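PDB 3TC1: octaprenyl Pyrophosphate Synthase from Helicobacter pylori, which catalyses the chain elongation of an allylic diphosphate with isopentenyl diphosphate units to give the C40 product octaprenyl pyrophosphate. Local coordinates for the interface of chains A and B. Residues are numbered along the deposited sequence; one frame, centred on the assembly and turned at random. Chains: chain A/B, Octaprenyl Pyrophosphate Synthase.

Contact 1: the interface of chains A and B. Residues chain A 24, 27-28, 100, 103; chain B 139-140, 143-144.
A:Phe24 and B:Phe143 form the core of this apolar patch of the subunit interface, their side chains sliding past each other in opposite directions. The benzyl carbon CB of B:Phe143 lies over the centre of the A:Phe24 ring, 3.7 Å from its centroid, a CH-pi contact. In return A:Phe24 CB sits above one face of the B:Phe143 ring, displaced toward its rim. Each ring is thus covered by the stem of the other, and the rings come nearest at A:Phe24 CD1 and B:Phe143 CD2, 3.3 Å apart. With CG anti to the carbonyl carbon (chi1 -88°), B:Phe143 sends its ring away from its own helix to lodge among chain A side chains. There its far end is received by A:Leu28, whose branch carbon CG is 3.9 Å from B:Phe143 CZ, and by the A:Met103 methyl CE, 4.0 Å from B:Phe143 CE1. The amide oxygen OD1 of A:Asn100 lies 3.8 Å from B:Phe143 CE1, the amide and ring planes standing 49° apart.

Around this core, B:Ile139 fills the flank one helical turn before B:Phe143. Its CG1 packs tightly against A:Met103 CB at 3.4 Å, while its CD1 meets A:Leu28 CD1 tip to tip. The A:Met103 sulfur SD lies against the B:Ile139 backbone, 3.7 Å from CA, and the bend at chi3 (-69°) swings only the methyl CE toward the B:Phe143 ring. Further out, B:Glu140 contributes carbon rather than charge: its CA and CG border A:Phe24 CD2, each at 4.0 Å. B:Val144 continues this border through CG2, near A:Phe24 CZ.

In the all-helical fold, the C-terminal end of B helix 121-144 packs across A helices 23-29 and 100-116, its B:Ile139 and B:Phe143 side chains reaching between them, as part of a two-fold symmetric dimer interface.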
ATOM      1  N   PHE A  24       5.860  10.025 -15.262  1.00 19.62           N
ATOM      2  CA  PHE A  24       6.562   8.842 -14.770  1.00 21.29           C
ATOM      3  C   PHE A  24       5.564   7.715 -14.557  1.00 19.98           C
ATOM      4  O   PHE A  24       5.808   6.571 -14.924  1.00 18.08           O
ATOM      5  CB  PHE A  24       7.278   9.139 -13.450  1.00 33.03           C
ATOM      6  CG  PHE A  24       8.269  10.266 -13.535  1.00 37.24           C
ATOM      7  CD1 PHE A  24       9.242  10.282 -14.532  1.00 38.82           C
ATOM      8  CD2 PHE A  24       8.240  11.303 -12.605  1.00 39.44           C
ATOM      9  CE1 PHE A  24      10.174  11.316 -14.609  1.00 40.34           C
ATOM     10  CE2 PHE A  24       9.168  12.345 -12.669  1.00 40.14           C
ATOM     11  CZ  PHE A  24      10.140  12.351 -13.674  1.00 41.14           C
ATOM     12  N   GLU A  27       4.317   6.250 -17.785  1.00 27.84           N
ATOM     13  CA  GLU A  27       5.327   5.349 -18.330  1.00 30.39           C
ATOM     14  C   GLU A  27       5.237   3.963 -17.686  1.00 28.57           C
ATOM     15  O   GLU A  27       5.264   2.946 -18.381  1.00 28.94           O
ATOM     16  CB  GLU A  27       6.718   5.967 -18.127  1.00 58.94           C
ATOM     17  CG  GLU A  27       7.877   4.984 -18.142  1.00 66.44           C
ATOM     18  CD  GLU A  27       9.223   5.680 -18.239  1.00 70.35           C
ATOM     19  OE1 GLU A  27       9.332   6.838 -17.779  1.00 72.80           O
ATOM     20  OE2 GLU A  27      10.174   5.065 -18.769  1.00 73.56           O
ATOM     21  N   LEU A  28       5.125   3.920 -16.364  1.00 28.21           N
ATOM     22  CA  LEU A  28       5.013   2.648 -15.656  1.00 28.65           C
ATOM     23  C   LEU A  28       3.724   1.931 -16.040  1.00 29.64           C
ATOM     24  O   LEU A  28       3.707   0.715 -16.237  1.00 29.93           O
ATOM     25  CB  LEU A  28       5.034   2.875 -14.139  1.00 31.17           C
ATOM     26  CG  LEU A  28       6.375   3.262 -13.506  1.00 31.78           C
ATOM     27  CD1 LEU A  28       6.158   3.765 -12.086  1.00 31.89           C
ATOM     28  CD2 LEU A  28       7.310   2.059 -13.519  1.00 31.83           C
ATOM     29  N   ASN A 100       9.610  -0.501  -8.732  1.00 39.76           N
ATOM     30  CA  ASN A 100       8.718   0.210  -9.644  1.00 37.13           C
ATOM     31  C   ASN A 100       7.367  -0.455  -9.415  1.00 35.23           C
ATOM     32  O   ASN A 100       6.315   0.162  -9.565  1.00 34.13           O
ATOM     33  CB  ASN A 100       9.111  -0.002 -11.118  1.00 45.23           C
ATOM     34  CG  ASN A 100      10.313   0.828 -11.546  1.00 48.12           C
ATOM     35  OD1 ASN A 100      10.484   1.971 -11.111  1.00 48.52           O
ATOM     36  ND2 ASN A 100      11.139   0.264 -12.426  1.00 47.06           N
ATOM     37  N   MET A 103       5.988   0.763  -6.061  1.00 24.72           N
ATOM     38  CA  MET A 103       5.517   2.128  -6.274  1.00 25.43           C
ATOM     39  C   MET A 103       4.220   2.196  -7.074  1.00 23.29           C
ATOM     40  O   MET A 103       3.277   2.875  -6.678  1.00 22.62           O
ATOM     41  CB  MET A 103       6.594   2.961  -6.982  1.00 28.94           C
ATOM     42  CG  MET A 103       7.905   3.075  -6.221  1.00 32.83           C
ATOM     43  SD  MET A 103       9.028   4.318  -6.915  1.00 38.67           S
ATOM     44  CE  MET A 103       9.487   3.548  -8.503  1.00 35.47           C
TER
ATOM     45  N   ILE B 139       7.429   8.068  -6.373  1.00 19.58           N
ATOM     46  CA  ILE B 139       7.835   7.690  -7.720  1.00 21.70           C
ATOM     47  C   ILE B 139       8.654   8.806  -8.349  1.00 20.02           C
ATOM     48  O   ILE B 139       9.661   8.555  -9.003  1.00 21.12           O
ATOM     49  CB  ILE B 139       6.616   7.389  -8.610  1.00 29.60           C
ATOM     50  CG1 ILE B 139       5.946   6.102  -8.134  1.00 30.45           C
ATOM     51  CG2 ILE B 139       7.046   7.251 -10.067  1.00 31.48           C
ATOM     52  CD1 ILE B 139       4.701   5.739  -8.910  1.00 31.70           C
ATOM     53  N   GLU B 140       8.209  10.040  -8.151  1.00 18.20           N
ATOM     54  CA  GLU B 140       8.916  11.196  -8.679  1.00 19.58           C
ATOM     55  C   GLU B 140      10.329  11.242  -8.100  1.00 18.07           C
ATOM     56  O   GLU B 140      11.302  11.468  -8.812  1.00 17.37           O
ATOM     57  CB  GLU B 140       8.171  12.481  -8.301  1.00 29.60           C
ATOM     58  CG  GLU B 140       6.909  12.741  -9.115  1.00 34.44           C
ATOM     59  CD  GLU B 140       6.026  13.834  -8.521  1.00 38.23           C
ATOM     60  OE1 GLU B 140       5.123  14.321  -9.235  1.00 39.29           O
ATOM     61  OE2 GLU B 140       6.220  14.200  -7.340  1.00 39.13           O
ATOM     62  N   PHE B 143      12.614   8.522  -9.675  1.00 18.38           N
ATOM     63  CA  PHE B 143      12.869   8.731 -11.105  1.00 18.30           C
ATOM     64  C   PHE B 143      13.794   9.949 -11.261  1.00 17.24           C
ATOM     65  O   PHE B 143      14.754   9.920 -12.032  1.00 16.59           O
ATOM     66  CB  PHE B 143      11.571   8.960 -11.899  1.00 20.89           C
ATOM     67  CG  PHE B 143      10.924   7.692 -12.393  1.00 25.84           C
ATOM     68  CD1 PHE B 143      10.436   6.746 -11.495  1.00 26.63           C
ATOM     69  CD2 PHE B 143      10.803   7.443 -13.757  1.00 27.76           C
ATOM     70  CE1 PHE B 143       9.836   5.569 -11.949  1.00 28.29           C
ATOM     71  CE2 PHE B 143      10.206   6.271 -14.220  1.00 28.81           C
ATOM     72  CZ  PHE B 143       9.722   5.333 -13.313  1.00 29.09           C
ATOM     73  N   VAL B 144      13.510  11.022 -10.532  1.00 17.88           N
ATOM     74  CA  VAL B 144      14.364  12.202 -10.615  1.00 19.59           C
ATOM     75  C   VAL B 144      15.736  11.841 -10.019  1.00 19.82           C
ATOM     76  O   VAL B 144      16.767  12.401 -10.401  1.00 20.57           O
ATOM     77  CB  VAL B 144      13.760  13.403  -9.837  1.00 19.50           C
ATOM     78  CG1 VAL B 144      14.742  14.569  -9.826  1.00 20.75           C
ATOM     79  CG2 VAL B 144      12.450  13.846 -10.489  1.00 21.05           C
TER

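Contact 2: the interface of chains A and B. Residues chain A 139-140, 143; chain B 24-25, 28, 100.
Between A:Phe143 and B:Phe24 the dominant interaction is a reciprocal pair of CH-pi contacts at the subunit interface. A:Phe143 CB stands over the middle of the B:Phe24 ring, 3.5 Å from its centroid, and B:Phe24 CB caps the centre of the A:Phe143 ring, 4.0 Å from its centroid. The two side chains run past one another in opposite directions, so each ring lies against the other's stem. B:Phe24 takes up this position with CG anti to its carbonyl carbon (chi1 -58°), which sets the ring against the A:Glu140 and A:Phe143 turn of helix 121-144.

Aliphatic packing extends the patch. A:Ile139 CG2 adjoins B:Phe24 CB, and its CD1 meets B:Leu28 CD1 tip to tip at 4.0 Å. B:Ile25 crosses A:Ile139 at nearly a right angle and adds a peripheral contact through CG1. The other methyl of B:Leu28, CD2, caps the far end of the A:Phe143 ring, 3.7 Å from CZ. On the opposite border, A:Glu140 presents its backbone CA to B:Phe24 CD2 at 3.7 Å, and its side-chain carbons CB and CG meet the same ring.

The amide of B:Asn100 makes van der Waals contact with the ring of A:Phe143. It crosses that side chain obliquely, its plane turned 56° from the ring plane, and the oxygen B:Asn100 OD1 lies 3.6 Å from A:Phe143 CE1.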
ATOM      1  N   ILE A 139       0.847 -12.353   3.889  1.00 23.19           N
ATOM      2  CA  ILE A 139       1.764 -12.545   4.987  1.00 23.50           C
ATOM      3  C   ILE A 139       1.692 -13.933   5.587  1.00 23.45           C
ATOM      4  O   ILE A 139       2.718 -14.548   5.878  1.00 24.02           O
ATOM      5  CB  ILE A 139       1.543 -11.441   6.059  1.00 24.72           C
ATOM      6  CG1 ILE A 139       1.954 -10.094   5.452  1.00 23.67           C
ATOM      7  CG2 ILE A 139       2.384 -11.757   7.333  1.00 25.13           C
ATOM      8  CD1 ILE A 139       1.586  -8.889   6.353  1.00 25.55           C
ATOM      9  N   GLU A 140       0.481 -14.438   5.745  1.00 17.83           N
ATOM     10  CA  GLU A 140       0.302 -15.785   6.279  1.00 20.44           C
ATOM     11  C   GLU A 140       0.959 -16.789   5.323  1.00 20.57           C
ATOM     12  O   GLU A 140       1.593 -17.759   5.760  1.00 19.31           O
ATOM     13  CB  GLU A 140      -1.195 -16.133   6.423  1.00 25.87           C
ATOM     14  CG  GLU A 140      -1.981 -15.181   7.318  1.00 31.29           C
ATOM     15  CD  GLU A 140      -3.490 -15.415   7.287  1.00 31.45           C
ATOM     16  OE1 GLU A 140      -4.062 -15.489   6.180  1.00 29.90           O
ATOM     17  OE2 GLU A 140      -4.108 -15.508   8.371  1.00 32.94           O
ATOM     18  N   PHE A 143       4.857 -16.712   5.876  1.00 19.75           N
ATOM     19  CA  PHE A 143       5.222 -17.354   7.141  1.00 21.84           C
ATOM     20  C   PHE A 143       4.945 -18.856   7.164  1.00 21.77           C
ATOM     21  O   PHE A 143       5.777 -19.633   7.635  1.00 21.92           O
ATOM     22  CB  PHE A 143       4.503 -16.686   8.318  1.00 24.19           C
ATOM     23  CG  PHE A 143       5.189 -15.442   8.819  1.00 27.31           C
ATOM     24  CD1 PHE A 143       5.174 -14.266   8.070  1.00 28.07           C
ATOM     25  CD2 PHE A 143       5.870 -15.454  10.034  1.00 28.67           C
ATOM     26  CE1 PHE A 143       5.829 -13.116   8.526  1.00 28.79           C
ATOM     27  CE2 PHE A 143       6.529 -14.313  10.500  1.00 31.30           C
ATOM     28  CZ  PHE A 143       6.507 -13.142   9.744  1.00 30.40           C
TER
ATOM     29  N   PHE B  24       1.343 -13.562  13.061  1.00 20.21           N
ATOM     30  CA  PHE B  24       2.449 -13.204  12.183  1.00 21.05           C
ATOM     31  C   PHE B  24       2.597 -11.690  12.109  1.00 20.90           C
ATOM     32  O   PHE B  24       3.706 -11.162  12.170  1.00 19.63           O
ATOM     33  CB  PHE B  24       2.220 -13.769  10.780  1.00 26.11           C
ATOM     34  CG  PHE B  24       2.044 -15.262  10.745  1.00 30.03           C
ATOM     35  CD1 PHE B  24       2.881 -16.093  11.484  1.00 31.42           C
ATOM     36  CD2 PHE B  24       1.059 -15.840   9.950  1.00 31.09           C
ATOM     37  CE1 PHE B  24       2.739 -17.481  11.431  1.00 32.85           C
ATOM     38  CE2 PHE B  24       0.909 -17.225   9.888  1.00 32.75           C
ATOM     39  CZ  PHE B  24       1.750 -18.046  10.630  1.00 32.55           C
ATOM     40  N   ILE B  25       1.476 -10.992  11.961  1.00 19.06           N
ATOM     41  CA  ILE B  25       1.516  -9.542  11.900  1.00 18.57           C
ATOM     42  C   ILE B  25       1.955  -8.986  13.252  1.00 19.22           C
ATOM     43  O   ILE B  25       2.685  -7.996  13.308  1.00 19.17           O
ATOM     44  CB  ILE B  25       0.142  -8.973  11.466  1.00 19.71           C
ATOM     45  CG1 ILE B  25      -0.057  -9.245   9.970  1.00 19.65           C
ATOM     46  CG2 ILE B  25       0.061  -7.478  11.761  1.00 19.67           C
ATOM     47  CD1 ILE B  25      -1.429  -8.875   9.431  1.00 21.47           C
ATOM     48  N   LEU B  28       5.672  -8.953  13.203  1.00 22.64           N
ATOM     49  CA  LEU B  28       6.229  -7.884  12.380  1.00 22.36           C
ATOM     50  C   LEU B  28       6.107  -6.542  13.097  1.00 22.81           C
ATOM     51  O   LEU B  28       7.067  -5.771  13.171  1.00 21.64           O
ATOM     52  CB  LEU B  28       5.496  -7.812  11.038  1.00 22.66           C
ATOM     53  CG  LEU B  28       5.501  -9.074  10.169  1.00 21.48           C
ATOM     54  CD1 LEU B  28       4.677  -8.833   8.906  1.00 21.08           C
ATOM     55  CD2 LEU B  28       6.929  -9.442   9.808  1.00 23.99           C
ATOM     56  N   ASN B 100       7.577  -8.871   3.060  1.00 40.88           N
ATOM     57  CA  ASN B 100       6.853  -8.642   4.305  1.00 40.18           C
ATOM     58  C   ASN B 100       6.739  -7.159   4.636  1.00 39.15           C
ATOM     59  O   ASN B 100       5.688  -6.702   5.087  1.00 40.75           O
ATOM     60  CB  ASN B 100       7.512  -9.393   5.470  1.00 34.97           C
ATOM     61  CG  ASN B 100       7.113 -10.862   5.522  1.00 36.23           C
ATOM     62  OD1 ASN B 100       5.929 -11.202   5.442  1.00 33.85           O
ATOM     63  ND2 ASN B 100       8.101 -11.737   5.670  1.00 37.49           N
TER

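Contact 1 and contact 2 are the two-fold related copies of one packing motif with the chains exchanged, their C-alpha centres about 28 Å apart. Both join helix 121-144 of one subunit to helix 23-29 and residue 100 of the other, so each chain offers a phenylalanine at both positions 24 and 143. The copies are not identical: Phe143 hides 106 Å² in contact 1 but 62 Å² in contact 2, Phe24 94 and 69 Å², and the helix carrying residue 100 starts at 100 in chain A but 92 in chain B. Two separated aromatic clamps probably stabilise the homodimer typical of this synthase family.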